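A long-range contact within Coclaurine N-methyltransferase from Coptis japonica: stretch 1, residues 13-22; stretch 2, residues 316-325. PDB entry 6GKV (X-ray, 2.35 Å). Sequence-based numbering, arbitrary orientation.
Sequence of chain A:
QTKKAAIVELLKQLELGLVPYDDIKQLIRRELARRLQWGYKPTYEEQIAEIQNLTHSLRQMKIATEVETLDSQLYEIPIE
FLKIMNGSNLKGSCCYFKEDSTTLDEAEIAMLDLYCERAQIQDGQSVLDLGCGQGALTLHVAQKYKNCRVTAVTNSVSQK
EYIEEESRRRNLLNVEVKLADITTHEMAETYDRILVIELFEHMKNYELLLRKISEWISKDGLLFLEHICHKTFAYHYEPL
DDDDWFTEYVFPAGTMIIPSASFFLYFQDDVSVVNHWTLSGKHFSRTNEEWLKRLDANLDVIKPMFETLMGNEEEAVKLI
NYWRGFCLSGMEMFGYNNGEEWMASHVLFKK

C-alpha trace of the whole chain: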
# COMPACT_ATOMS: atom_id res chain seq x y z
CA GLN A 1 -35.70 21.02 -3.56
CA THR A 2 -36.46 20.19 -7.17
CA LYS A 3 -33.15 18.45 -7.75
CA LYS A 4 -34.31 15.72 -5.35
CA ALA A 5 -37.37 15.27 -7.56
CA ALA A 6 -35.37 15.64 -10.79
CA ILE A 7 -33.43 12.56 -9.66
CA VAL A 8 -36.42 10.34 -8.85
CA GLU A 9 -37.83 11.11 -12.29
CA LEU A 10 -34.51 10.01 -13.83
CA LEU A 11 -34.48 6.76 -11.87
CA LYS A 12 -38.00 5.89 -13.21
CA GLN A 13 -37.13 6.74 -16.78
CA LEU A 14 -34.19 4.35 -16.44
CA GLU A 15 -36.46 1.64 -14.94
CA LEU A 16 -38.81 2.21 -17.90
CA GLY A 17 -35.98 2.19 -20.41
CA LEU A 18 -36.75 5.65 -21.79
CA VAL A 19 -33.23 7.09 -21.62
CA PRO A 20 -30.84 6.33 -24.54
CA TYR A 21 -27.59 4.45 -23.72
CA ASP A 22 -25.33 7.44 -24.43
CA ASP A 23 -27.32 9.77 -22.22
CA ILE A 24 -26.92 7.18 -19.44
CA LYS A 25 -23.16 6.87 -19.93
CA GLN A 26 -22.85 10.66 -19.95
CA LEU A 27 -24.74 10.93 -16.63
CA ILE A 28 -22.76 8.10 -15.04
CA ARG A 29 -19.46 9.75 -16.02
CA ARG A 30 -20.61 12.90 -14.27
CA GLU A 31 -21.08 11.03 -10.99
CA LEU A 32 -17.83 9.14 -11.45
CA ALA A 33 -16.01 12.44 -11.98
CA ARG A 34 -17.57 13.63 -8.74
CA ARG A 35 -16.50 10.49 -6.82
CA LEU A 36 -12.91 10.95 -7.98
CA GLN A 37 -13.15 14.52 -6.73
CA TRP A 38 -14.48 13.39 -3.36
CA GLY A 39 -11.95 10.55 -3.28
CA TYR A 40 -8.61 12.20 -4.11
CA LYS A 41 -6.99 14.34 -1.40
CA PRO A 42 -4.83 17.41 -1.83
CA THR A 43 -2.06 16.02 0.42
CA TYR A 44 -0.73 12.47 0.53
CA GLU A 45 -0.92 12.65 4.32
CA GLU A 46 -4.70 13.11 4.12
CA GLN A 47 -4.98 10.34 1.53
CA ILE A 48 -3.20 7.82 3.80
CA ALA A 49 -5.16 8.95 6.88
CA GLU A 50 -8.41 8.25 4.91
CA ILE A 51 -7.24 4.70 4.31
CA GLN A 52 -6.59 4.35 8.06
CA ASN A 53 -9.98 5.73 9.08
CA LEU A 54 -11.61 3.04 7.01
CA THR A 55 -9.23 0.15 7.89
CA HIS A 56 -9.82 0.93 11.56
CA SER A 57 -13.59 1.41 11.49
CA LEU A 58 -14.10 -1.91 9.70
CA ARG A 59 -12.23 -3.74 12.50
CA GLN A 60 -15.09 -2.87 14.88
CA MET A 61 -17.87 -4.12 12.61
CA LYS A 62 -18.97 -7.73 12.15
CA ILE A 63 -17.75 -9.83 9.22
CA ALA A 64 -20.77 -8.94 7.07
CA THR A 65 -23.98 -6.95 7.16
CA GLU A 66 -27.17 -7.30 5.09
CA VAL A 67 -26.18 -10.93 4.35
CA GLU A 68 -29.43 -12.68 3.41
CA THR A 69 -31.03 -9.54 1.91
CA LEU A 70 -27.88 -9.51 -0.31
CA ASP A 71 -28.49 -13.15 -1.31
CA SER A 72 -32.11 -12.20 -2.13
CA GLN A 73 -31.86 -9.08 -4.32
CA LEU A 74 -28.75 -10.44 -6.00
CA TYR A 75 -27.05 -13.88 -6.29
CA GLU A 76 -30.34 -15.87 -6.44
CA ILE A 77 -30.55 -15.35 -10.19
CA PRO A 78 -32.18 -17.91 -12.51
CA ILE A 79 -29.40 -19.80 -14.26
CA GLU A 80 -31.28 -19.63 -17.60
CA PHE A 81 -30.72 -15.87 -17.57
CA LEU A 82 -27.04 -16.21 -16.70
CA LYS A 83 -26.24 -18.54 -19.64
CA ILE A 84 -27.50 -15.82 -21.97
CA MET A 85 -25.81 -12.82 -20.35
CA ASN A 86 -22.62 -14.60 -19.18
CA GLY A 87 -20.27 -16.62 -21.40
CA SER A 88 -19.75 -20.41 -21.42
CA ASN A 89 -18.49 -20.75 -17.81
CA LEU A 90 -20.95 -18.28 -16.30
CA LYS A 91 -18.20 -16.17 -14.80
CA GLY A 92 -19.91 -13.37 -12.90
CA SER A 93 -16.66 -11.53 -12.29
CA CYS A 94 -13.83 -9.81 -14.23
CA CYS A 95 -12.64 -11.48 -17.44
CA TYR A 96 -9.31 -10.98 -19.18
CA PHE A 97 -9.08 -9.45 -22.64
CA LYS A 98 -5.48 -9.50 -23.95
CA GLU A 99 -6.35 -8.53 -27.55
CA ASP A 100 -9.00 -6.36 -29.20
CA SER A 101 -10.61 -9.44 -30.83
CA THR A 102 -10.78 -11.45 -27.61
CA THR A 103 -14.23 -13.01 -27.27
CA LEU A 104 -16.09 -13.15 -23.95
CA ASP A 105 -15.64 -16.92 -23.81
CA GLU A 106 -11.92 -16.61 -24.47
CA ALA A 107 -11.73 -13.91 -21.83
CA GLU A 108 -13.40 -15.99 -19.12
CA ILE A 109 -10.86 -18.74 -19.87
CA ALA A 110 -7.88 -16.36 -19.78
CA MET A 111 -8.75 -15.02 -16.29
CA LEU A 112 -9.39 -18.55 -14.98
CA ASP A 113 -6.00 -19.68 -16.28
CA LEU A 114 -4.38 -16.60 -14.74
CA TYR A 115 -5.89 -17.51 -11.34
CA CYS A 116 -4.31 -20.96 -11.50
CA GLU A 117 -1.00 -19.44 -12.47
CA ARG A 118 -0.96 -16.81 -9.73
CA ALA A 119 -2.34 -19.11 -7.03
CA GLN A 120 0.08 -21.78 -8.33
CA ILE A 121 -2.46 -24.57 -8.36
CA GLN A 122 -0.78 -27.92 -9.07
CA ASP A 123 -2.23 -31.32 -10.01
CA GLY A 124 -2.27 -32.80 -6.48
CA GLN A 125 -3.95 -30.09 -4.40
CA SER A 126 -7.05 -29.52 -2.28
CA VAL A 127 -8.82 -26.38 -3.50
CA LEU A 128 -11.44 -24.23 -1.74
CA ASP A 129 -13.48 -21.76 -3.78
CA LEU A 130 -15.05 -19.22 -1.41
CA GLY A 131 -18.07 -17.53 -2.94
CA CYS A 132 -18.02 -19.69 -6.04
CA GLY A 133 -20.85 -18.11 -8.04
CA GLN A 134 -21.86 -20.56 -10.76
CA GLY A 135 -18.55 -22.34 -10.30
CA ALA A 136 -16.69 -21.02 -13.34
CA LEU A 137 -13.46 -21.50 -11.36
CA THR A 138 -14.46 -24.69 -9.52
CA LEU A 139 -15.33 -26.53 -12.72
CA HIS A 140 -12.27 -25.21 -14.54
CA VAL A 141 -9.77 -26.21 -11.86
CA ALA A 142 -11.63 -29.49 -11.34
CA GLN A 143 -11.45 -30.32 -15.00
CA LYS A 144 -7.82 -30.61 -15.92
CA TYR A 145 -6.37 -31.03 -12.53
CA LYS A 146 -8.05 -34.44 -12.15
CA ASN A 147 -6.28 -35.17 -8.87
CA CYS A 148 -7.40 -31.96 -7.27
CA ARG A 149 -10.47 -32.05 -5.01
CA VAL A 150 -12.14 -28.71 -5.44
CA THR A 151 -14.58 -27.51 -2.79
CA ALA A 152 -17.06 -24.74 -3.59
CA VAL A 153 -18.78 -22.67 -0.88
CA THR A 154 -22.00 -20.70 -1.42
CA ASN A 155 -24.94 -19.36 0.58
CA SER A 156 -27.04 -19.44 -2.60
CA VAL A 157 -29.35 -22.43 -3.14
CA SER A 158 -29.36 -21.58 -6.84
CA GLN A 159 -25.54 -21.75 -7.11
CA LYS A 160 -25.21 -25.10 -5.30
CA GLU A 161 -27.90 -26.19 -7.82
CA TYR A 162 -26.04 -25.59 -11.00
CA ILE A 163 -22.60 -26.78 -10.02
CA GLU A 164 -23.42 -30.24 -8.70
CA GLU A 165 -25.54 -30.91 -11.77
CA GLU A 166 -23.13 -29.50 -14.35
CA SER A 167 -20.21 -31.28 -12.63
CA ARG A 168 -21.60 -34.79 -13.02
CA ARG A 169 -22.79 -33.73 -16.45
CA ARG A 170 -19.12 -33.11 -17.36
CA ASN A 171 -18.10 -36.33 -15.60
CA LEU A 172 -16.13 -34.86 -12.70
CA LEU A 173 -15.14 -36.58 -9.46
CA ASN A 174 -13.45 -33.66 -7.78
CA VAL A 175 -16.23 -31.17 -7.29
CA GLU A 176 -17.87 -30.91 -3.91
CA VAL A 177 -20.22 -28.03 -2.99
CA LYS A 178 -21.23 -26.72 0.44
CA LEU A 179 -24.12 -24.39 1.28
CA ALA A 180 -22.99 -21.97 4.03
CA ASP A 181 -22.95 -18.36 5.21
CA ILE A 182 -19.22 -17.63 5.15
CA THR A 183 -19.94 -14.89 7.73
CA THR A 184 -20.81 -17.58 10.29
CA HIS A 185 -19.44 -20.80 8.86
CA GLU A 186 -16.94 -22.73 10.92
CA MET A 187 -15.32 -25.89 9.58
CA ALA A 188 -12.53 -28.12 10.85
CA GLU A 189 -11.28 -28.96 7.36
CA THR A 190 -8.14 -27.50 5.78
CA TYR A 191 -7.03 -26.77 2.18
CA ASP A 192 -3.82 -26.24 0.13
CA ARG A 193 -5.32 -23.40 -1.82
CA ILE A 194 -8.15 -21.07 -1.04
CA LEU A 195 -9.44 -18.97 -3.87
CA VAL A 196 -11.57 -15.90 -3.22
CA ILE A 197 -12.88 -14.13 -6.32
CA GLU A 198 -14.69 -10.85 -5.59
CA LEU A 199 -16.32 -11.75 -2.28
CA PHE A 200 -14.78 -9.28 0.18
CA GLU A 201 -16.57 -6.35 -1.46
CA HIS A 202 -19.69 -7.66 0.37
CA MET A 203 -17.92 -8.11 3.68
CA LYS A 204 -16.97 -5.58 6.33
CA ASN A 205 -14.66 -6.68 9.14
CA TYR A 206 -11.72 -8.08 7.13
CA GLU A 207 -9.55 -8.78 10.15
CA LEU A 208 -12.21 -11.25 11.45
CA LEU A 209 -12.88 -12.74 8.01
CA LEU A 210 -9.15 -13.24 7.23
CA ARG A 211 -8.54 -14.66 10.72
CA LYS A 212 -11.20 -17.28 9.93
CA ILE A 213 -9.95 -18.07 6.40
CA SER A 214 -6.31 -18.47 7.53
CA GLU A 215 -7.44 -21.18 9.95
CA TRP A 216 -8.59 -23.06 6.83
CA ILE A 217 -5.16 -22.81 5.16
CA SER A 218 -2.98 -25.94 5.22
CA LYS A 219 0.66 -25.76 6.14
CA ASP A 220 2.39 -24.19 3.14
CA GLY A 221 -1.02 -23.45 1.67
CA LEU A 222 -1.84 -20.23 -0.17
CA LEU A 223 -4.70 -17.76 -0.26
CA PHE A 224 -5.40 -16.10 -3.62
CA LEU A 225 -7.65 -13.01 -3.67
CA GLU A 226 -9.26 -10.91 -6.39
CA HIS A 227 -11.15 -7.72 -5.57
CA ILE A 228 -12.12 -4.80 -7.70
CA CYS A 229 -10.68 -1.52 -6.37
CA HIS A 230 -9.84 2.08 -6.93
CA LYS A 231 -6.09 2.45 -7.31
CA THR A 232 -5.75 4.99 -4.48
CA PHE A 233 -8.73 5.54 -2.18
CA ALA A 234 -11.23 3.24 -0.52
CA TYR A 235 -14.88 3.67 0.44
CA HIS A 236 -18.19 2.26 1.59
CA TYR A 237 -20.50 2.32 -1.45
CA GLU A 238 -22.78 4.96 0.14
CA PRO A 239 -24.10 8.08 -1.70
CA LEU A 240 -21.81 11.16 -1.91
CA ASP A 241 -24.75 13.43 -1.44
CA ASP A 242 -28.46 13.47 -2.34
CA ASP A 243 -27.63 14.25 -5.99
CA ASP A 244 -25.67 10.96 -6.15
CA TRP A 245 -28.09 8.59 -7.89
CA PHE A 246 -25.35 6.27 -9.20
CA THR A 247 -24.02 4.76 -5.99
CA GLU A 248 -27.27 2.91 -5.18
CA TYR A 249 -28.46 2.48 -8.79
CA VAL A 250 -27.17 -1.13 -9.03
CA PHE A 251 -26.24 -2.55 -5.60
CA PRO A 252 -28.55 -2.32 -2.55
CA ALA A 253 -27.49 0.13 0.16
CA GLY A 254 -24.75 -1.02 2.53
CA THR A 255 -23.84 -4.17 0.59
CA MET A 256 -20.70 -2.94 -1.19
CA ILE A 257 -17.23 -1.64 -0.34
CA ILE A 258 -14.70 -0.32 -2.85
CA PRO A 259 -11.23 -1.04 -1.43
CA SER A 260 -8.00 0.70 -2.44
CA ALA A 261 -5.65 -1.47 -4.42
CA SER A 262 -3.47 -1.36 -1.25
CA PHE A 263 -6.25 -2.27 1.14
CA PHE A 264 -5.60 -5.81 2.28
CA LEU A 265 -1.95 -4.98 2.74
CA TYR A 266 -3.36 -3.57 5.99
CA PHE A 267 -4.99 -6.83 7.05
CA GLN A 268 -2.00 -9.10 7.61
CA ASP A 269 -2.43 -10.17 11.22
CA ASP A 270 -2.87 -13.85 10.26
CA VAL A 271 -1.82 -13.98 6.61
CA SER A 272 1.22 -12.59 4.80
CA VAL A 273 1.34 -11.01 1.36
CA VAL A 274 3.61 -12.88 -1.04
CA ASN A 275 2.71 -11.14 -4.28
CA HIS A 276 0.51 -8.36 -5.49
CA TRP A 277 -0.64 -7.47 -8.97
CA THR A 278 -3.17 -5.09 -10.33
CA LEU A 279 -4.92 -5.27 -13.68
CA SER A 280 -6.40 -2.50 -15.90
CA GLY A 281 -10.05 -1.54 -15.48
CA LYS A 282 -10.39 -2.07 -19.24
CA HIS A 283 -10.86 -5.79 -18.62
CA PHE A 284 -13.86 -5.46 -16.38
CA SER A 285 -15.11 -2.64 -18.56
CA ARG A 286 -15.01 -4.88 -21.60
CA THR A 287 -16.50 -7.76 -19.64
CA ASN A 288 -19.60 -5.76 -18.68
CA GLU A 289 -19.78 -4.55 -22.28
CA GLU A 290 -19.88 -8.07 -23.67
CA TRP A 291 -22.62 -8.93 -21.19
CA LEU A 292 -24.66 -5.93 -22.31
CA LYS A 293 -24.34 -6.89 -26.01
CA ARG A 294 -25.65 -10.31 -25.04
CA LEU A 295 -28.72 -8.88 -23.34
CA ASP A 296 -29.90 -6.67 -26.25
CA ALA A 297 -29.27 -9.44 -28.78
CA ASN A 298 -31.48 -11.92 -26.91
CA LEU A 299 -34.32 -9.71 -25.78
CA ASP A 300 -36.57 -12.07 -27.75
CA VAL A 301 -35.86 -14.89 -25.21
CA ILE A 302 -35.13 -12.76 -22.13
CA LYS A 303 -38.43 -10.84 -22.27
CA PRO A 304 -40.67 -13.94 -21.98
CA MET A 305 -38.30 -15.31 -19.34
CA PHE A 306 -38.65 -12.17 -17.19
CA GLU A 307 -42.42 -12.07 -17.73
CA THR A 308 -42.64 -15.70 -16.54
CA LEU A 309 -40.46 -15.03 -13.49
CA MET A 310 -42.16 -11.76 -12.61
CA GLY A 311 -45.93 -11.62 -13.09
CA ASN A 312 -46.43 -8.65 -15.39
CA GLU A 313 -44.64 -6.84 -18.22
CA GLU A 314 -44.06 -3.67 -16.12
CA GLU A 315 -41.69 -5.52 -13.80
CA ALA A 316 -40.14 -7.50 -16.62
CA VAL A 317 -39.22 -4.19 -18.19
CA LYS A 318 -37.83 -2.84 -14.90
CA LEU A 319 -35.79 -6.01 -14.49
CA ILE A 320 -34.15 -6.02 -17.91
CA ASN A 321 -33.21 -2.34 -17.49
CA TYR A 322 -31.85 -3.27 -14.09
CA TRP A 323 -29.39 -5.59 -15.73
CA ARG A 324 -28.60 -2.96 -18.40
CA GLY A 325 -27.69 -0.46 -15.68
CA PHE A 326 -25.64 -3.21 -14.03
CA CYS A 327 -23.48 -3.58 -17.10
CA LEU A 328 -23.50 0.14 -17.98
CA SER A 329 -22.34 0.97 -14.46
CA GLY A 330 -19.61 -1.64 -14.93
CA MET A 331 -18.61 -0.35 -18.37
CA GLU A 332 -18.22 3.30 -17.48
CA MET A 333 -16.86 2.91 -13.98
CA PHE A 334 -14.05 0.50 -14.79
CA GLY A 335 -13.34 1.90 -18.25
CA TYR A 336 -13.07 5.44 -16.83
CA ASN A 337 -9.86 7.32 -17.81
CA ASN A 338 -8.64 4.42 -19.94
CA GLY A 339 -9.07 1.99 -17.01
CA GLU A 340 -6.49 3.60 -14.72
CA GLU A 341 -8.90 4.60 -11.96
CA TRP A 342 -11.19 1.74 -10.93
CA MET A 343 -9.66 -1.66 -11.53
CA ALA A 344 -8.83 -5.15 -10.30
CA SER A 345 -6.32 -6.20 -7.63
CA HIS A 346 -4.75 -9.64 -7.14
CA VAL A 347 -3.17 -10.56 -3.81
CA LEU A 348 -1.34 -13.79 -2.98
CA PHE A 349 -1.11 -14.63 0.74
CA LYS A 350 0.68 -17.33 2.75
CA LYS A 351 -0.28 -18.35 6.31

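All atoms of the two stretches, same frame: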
# COMPACT_ATOMS: atom_id res chain seq x y z
N GLN A 13 -37.42 6.81 -15.36
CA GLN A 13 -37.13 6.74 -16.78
C GLN A 13 -36.17 5.60 -17.14
O GLN A 13 -36.32 4.94 -18.18
CB GLN A 13 -36.52 8.04 -17.23
CG GLN A 13 -37.43 9.20 -17.11
CD GLN A 13 -36.81 10.38 -17.79
OE1 GLN A 13 -36.04 10.21 -18.73
NE2 GLN A 13 -37.15 11.60 -17.37
N LEU A 14 -35.15 5.43 -16.29
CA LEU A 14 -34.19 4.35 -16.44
C LEU A 14 -34.88 3.00 -16.25
O LEU A 14 -34.75 2.12 -17.09
CB LEU A 14 -33.02 4.53 -15.45
CG LEU A 14 -32.16 5.77 -15.69
CD1 LEU A 14 -31.21 6.06 -14.53
CD2 LEU A 14 -31.39 5.61 -16.98
N GLU A 15 -35.62 2.84 -15.15
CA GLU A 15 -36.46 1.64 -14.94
C GLU A 15 -37.36 1.34 -16.15
O GLU A 15 -37.60 0.17 -16.49
CB GLU A 15 -37.34 1.82 -13.70
CG GLU A 15 -36.60 1.89 -12.38
CD GLU A 15 -37.52 2.26 -11.21
OE1 GLU A 15 -38.75 2.27 -11.39
OE2 GLU A 15 -36.99 2.53 -10.11
N LEU A 16 -37.86 2.38 -16.81
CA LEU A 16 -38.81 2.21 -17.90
C LEU A 16 -38.09 2.09 -19.24
O LEU A 16 -38.71 1.77 -20.27
CB LEU A 16 -39.80 3.38 -17.95
CG LEU A 16 -40.97 3.42 -16.98
CD1 LEU A 16 -41.69 4.75 -17.12
CD2 LEU A 16 -41.92 2.26 -17.25
N GLY A 17 -36.79 2.36 -19.23
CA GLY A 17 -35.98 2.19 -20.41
C GLY A 17 -36.20 3.28 -21.43
O GLY A 17 -36.11 3.03 -22.63
N LEU A 18 -36.43 4.50 -20.94
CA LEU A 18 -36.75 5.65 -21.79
C LEU A 18 -35.58 6.58 -22.05
O LEU A 18 -35.71 7.58 -22.78
CB LEU A 18 -37.89 6.47 -21.17
CG LEU A 18 -39.13 5.77 -20.60
CD1 LEU A 18 -40.06 6.80 -20.01
CD2 LEU A 18 -39.84 4.91 -21.66
N VAL A 19 -34.43 6.28 -21.45
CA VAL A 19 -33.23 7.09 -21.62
C VAL A 19 -32.21 6.34 -22.48
O VAL A 19 -31.83 5.21 -22.16
CB VAL A 19 -32.60 7.43 -20.25
CG1 VAL A 19 -31.36 8.30 -20.41
CG2 VAL A 19 -33.64 8.12 -19.37
N PRO A 20 -31.77 6.97 -23.59
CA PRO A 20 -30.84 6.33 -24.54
C PRO A 20 -29.50 5.98 -23.88
O PRO A 20 -29.11 6.68 -22.94
CB PRO A 20 -30.66 7.38 -25.64
CG PRO A 20 -31.80 8.34 -25.45
CD PRO A 20 -32.06 8.36 -23.98
N TYR A 21 -28.82 4.94 -24.36
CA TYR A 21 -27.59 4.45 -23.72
C TYR A 21 -26.54 5.53 -23.49
O TYR A 21 -25.93 5.56 -22.42
CB TYR A 21 -26.94 3.34 -24.55
CG TYR A 21 -27.48 1.96 -24.27
CD1 TYR A 21 -28.49 1.78 -23.34
CD2 TYR A 21 -27.01 0.86 -24.96
CE1 TYR A 21 -29.02 0.52 -23.11
CE2 TYR A 21 -27.52 -0.40 -24.73
CZ TYR A 21 -28.53 -0.57 -23.80
OH TYR A 21 -29.06 -1.82 -23.55
N ASP A 22 -26.35 6.40 -24.48
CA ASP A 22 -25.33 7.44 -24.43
C ASP A 22 -25.62 8.49 -23.39
O ASP A 22 -24.70 9.00 -22.75
CB ASP A 22 -25.18 8.13 -25.79
CG ASP A 22 -24.56 7.23 -26.82
OD1 ASP A 22 -23.98 6.20 -26.42
OD2 ASP A 22 -24.64 7.56 -28.02
N ALA A 316 -41.05 -6.83 -15.73
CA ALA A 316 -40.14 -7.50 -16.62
C ALA A 316 -39.29 -6.44 -17.29
O ALA A 316 -38.08 -6.59 -17.43
CB ALA A 316 -40.89 -8.33 -17.64
N VAL A 317 -39.93 -5.36 -17.71
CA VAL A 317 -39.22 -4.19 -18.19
C VAL A 317 -38.24 -3.63 -17.15
O VAL A 317 -37.07 -3.40 -17.46
CB VAL A 317 -40.19 -3.08 -18.60
CG1 VAL A 317 -39.44 -1.77 -18.87
CG2 VAL A 317 -41.00 -3.51 -19.79
N LYS A 318 -38.71 -3.39 -15.93
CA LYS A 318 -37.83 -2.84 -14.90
C LYS A 318 -36.62 -3.75 -14.69
O LYS A 318 -35.50 -3.27 -14.48
CB LYS A 318 -38.58 -2.64 -13.57
CG LYS A 318 -39.62 -1.49 -13.59
CD LYS A 318 -40.28 -1.30 -12.21
CE LYS A 318 -41.28 -0.15 -12.18
NZ LYS A 318 -42.73 -0.59 -12.11
N LEU A 319 -36.84 -5.06 -14.79
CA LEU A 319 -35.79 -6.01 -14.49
C LEU A 319 -34.72 -6.06 -15.57
O LEU A 319 -33.52 -6.15 -15.26
CB LEU A 319 -36.39 -7.39 -14.28
CG LEU A 319 -35.43 -8.46 -13.75
CD1 LEU A 319 -34.70 -7.97 -12.50
CD2 LEU A 319 -36.25 -9.71 -13.46
N ILE A 320 -35.13 -6.00 -16.83
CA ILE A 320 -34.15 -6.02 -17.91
C ILE A 320 -33.31 -4.72 -17.89
O ILE A 320 -32.11 -4.74 -18.13
CB ILE A 320 -34.83 -6.24 -19.28
CG1 ILE A 320 -33.84 -6.05 -20.42
CG2 ILE A 320 -35.95 -5.26 -19.48
CD1 ILE A 320 -32.82 -7.15 -20.53
N ASN A 321 -33.94 -3.59 -17.56
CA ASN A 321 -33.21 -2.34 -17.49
C ASN A 321 -32.36 -2.27 -16.23
O ASN A 321 -31.43 -1.46 -16.12
CB ASN A 321 -34.17 -1.16 -17.57
CG ASN A 321 -34.71 -0.97 -18.96
OD1 ASN A 321 -33.94 -0.94 -19.92
ND2 ASN A 321 -36.04 -0.85 -19.08
N TYR A 322 -32.69 -3.13 -15.26
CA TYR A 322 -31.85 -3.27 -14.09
C TYR A 322 -30.51 -3.83 -14.55
O TYR A 322 -29.45 -3.33 -14.20
CB TYR A 322 -32.44 -4.20 -13.03
CG TYR A 322 -31.37 -4.52 -12.00
CD1 TYR A 322 -31.11 -3.64 -10.96
CD2 TYR A 322 -30.58 -5.67 -12.11
CE1 TYR A 322 -30.11 -3.89 -10.05
CE2 TYR A 322 -29.56 -5.93 -11.19
CZ TYR A 322 -29.34 -5.03 -10.16
OH TYR A 322 -28.36 -5.25 -9.23
N TRP A 323 -30.59 -4.90 -15.32
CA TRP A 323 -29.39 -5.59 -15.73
C TRP A 323 -28.58 -4.73 -16.72
O TRP A 323 -27.35 -4.75 -16.71
CB TRP A 323 -29.75 -6.96 -16.30
CG TRP A 323 -29.96 -7.94 -15.15
CD1 TRP A 323 -31.15 -8.50 -14.74
CD2 TRP A 323 -28.98 -8.40 -14.21
NE1 TRP A 323 -30.95 -9.30 -13.64
CE2 TRP A 323 -29.61 -9.25 -13.29
CE3 TRP A 323 -27.59 -8.18 -14.07
CZ2 TRP A 323 -28.93 -9.90 -12.25
CZ3 TRP A 323 -26.91 -8.82 -13.04
CH2 TRP A 323 -27.58 -9.66 -12.15
N ARG A 324 -29.27 -3.94 -17.54
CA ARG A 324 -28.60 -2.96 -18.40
C ARG A 324 -27.79 -1.98 -17.59
O ARG A 324 -26.61 -1.81 -17.83
CB ARG A 324 -29.61 -2.21 -19.26
CG ARG A 324 -30.13 -3.02 -20.43
CD ARG A 324 -31.37 -2.37 -21.03
NE ARG A 324 -31.77 -3.05 -22.25
CZ ARG A 324 -32.94 -2.88 -22.85
NH1 ARG A 324 -33.84 -2.05 -22.34
NH2 ARG A 324 -33.21 -3.56 -23.96
N GLY A 325 -28.41 -1.35 -16.59
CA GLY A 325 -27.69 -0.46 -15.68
C GLY A 325 -26.59 -1.14 -14.88
O GLY A 325 -25.65 -0.49 -14.42

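The second stretch is one unbroken helix, and it meets the first stretch where a helix is ending: Gly17 is the first residue to leave helical phi/psi, and a short loop leads to a second helix, with Pro20 at the N-cap position just before it. The contact is small, 350 Å² in all, and its rule is that one side chain, Asn321, bonds a carbonyl at the helix end while Val317, Lys318 and Arg324 make close contacts around it.

Val317 comes first. Its CA-to-CB bond points toward stretch 1, and CG1 lies 3.6 Å from Glu15 O and 3.9 Å from Leu16 O, so a methyl group packs against the backbone of the last turn. Lys318 marks the closest backbone approach, its CA 4.7 Å from the CA of Glu15. No bulky group intervenes, and Lys318 CA sits 3.4 Å from Glu15 O in a CA-H...O contact. The side chains of this pair also run close, with Glu15 OE1 3.6 Å from Lys318 CE; the contact is to a methylene carbon rather than to the amine.

One turn on, Asn321 supplies the central polar link. Asn321 CB packs 3.4 Å from Leu14 O. Asn321 ND2 donates a hydrogen bond to Glu15 O (3.2 Å, 150°). That carbonyl makes no hydrogen bond within its own stretch, whereas Leu14 O accepts from Gly17 N and Gln13 O from Leu18 N, in a Schellman motif. Gly17 suits the position twice: its phi is positive, and an ideal CB would lie 2.6 Å from Asn321 ND2, a clash.

Arg324 then holds the amide from its own helix, NH1 donating to Asn321 OD1 (2.7 Å, 156°). Across the stretches, Arg324 NE lies 3.2 Å from Tyr21 OH, but the angle is too poor for a hydrogen bond; both atoms are satisfied elsewhere in the structure. Arg324 CD rests at the edge of the Tyr21 ring.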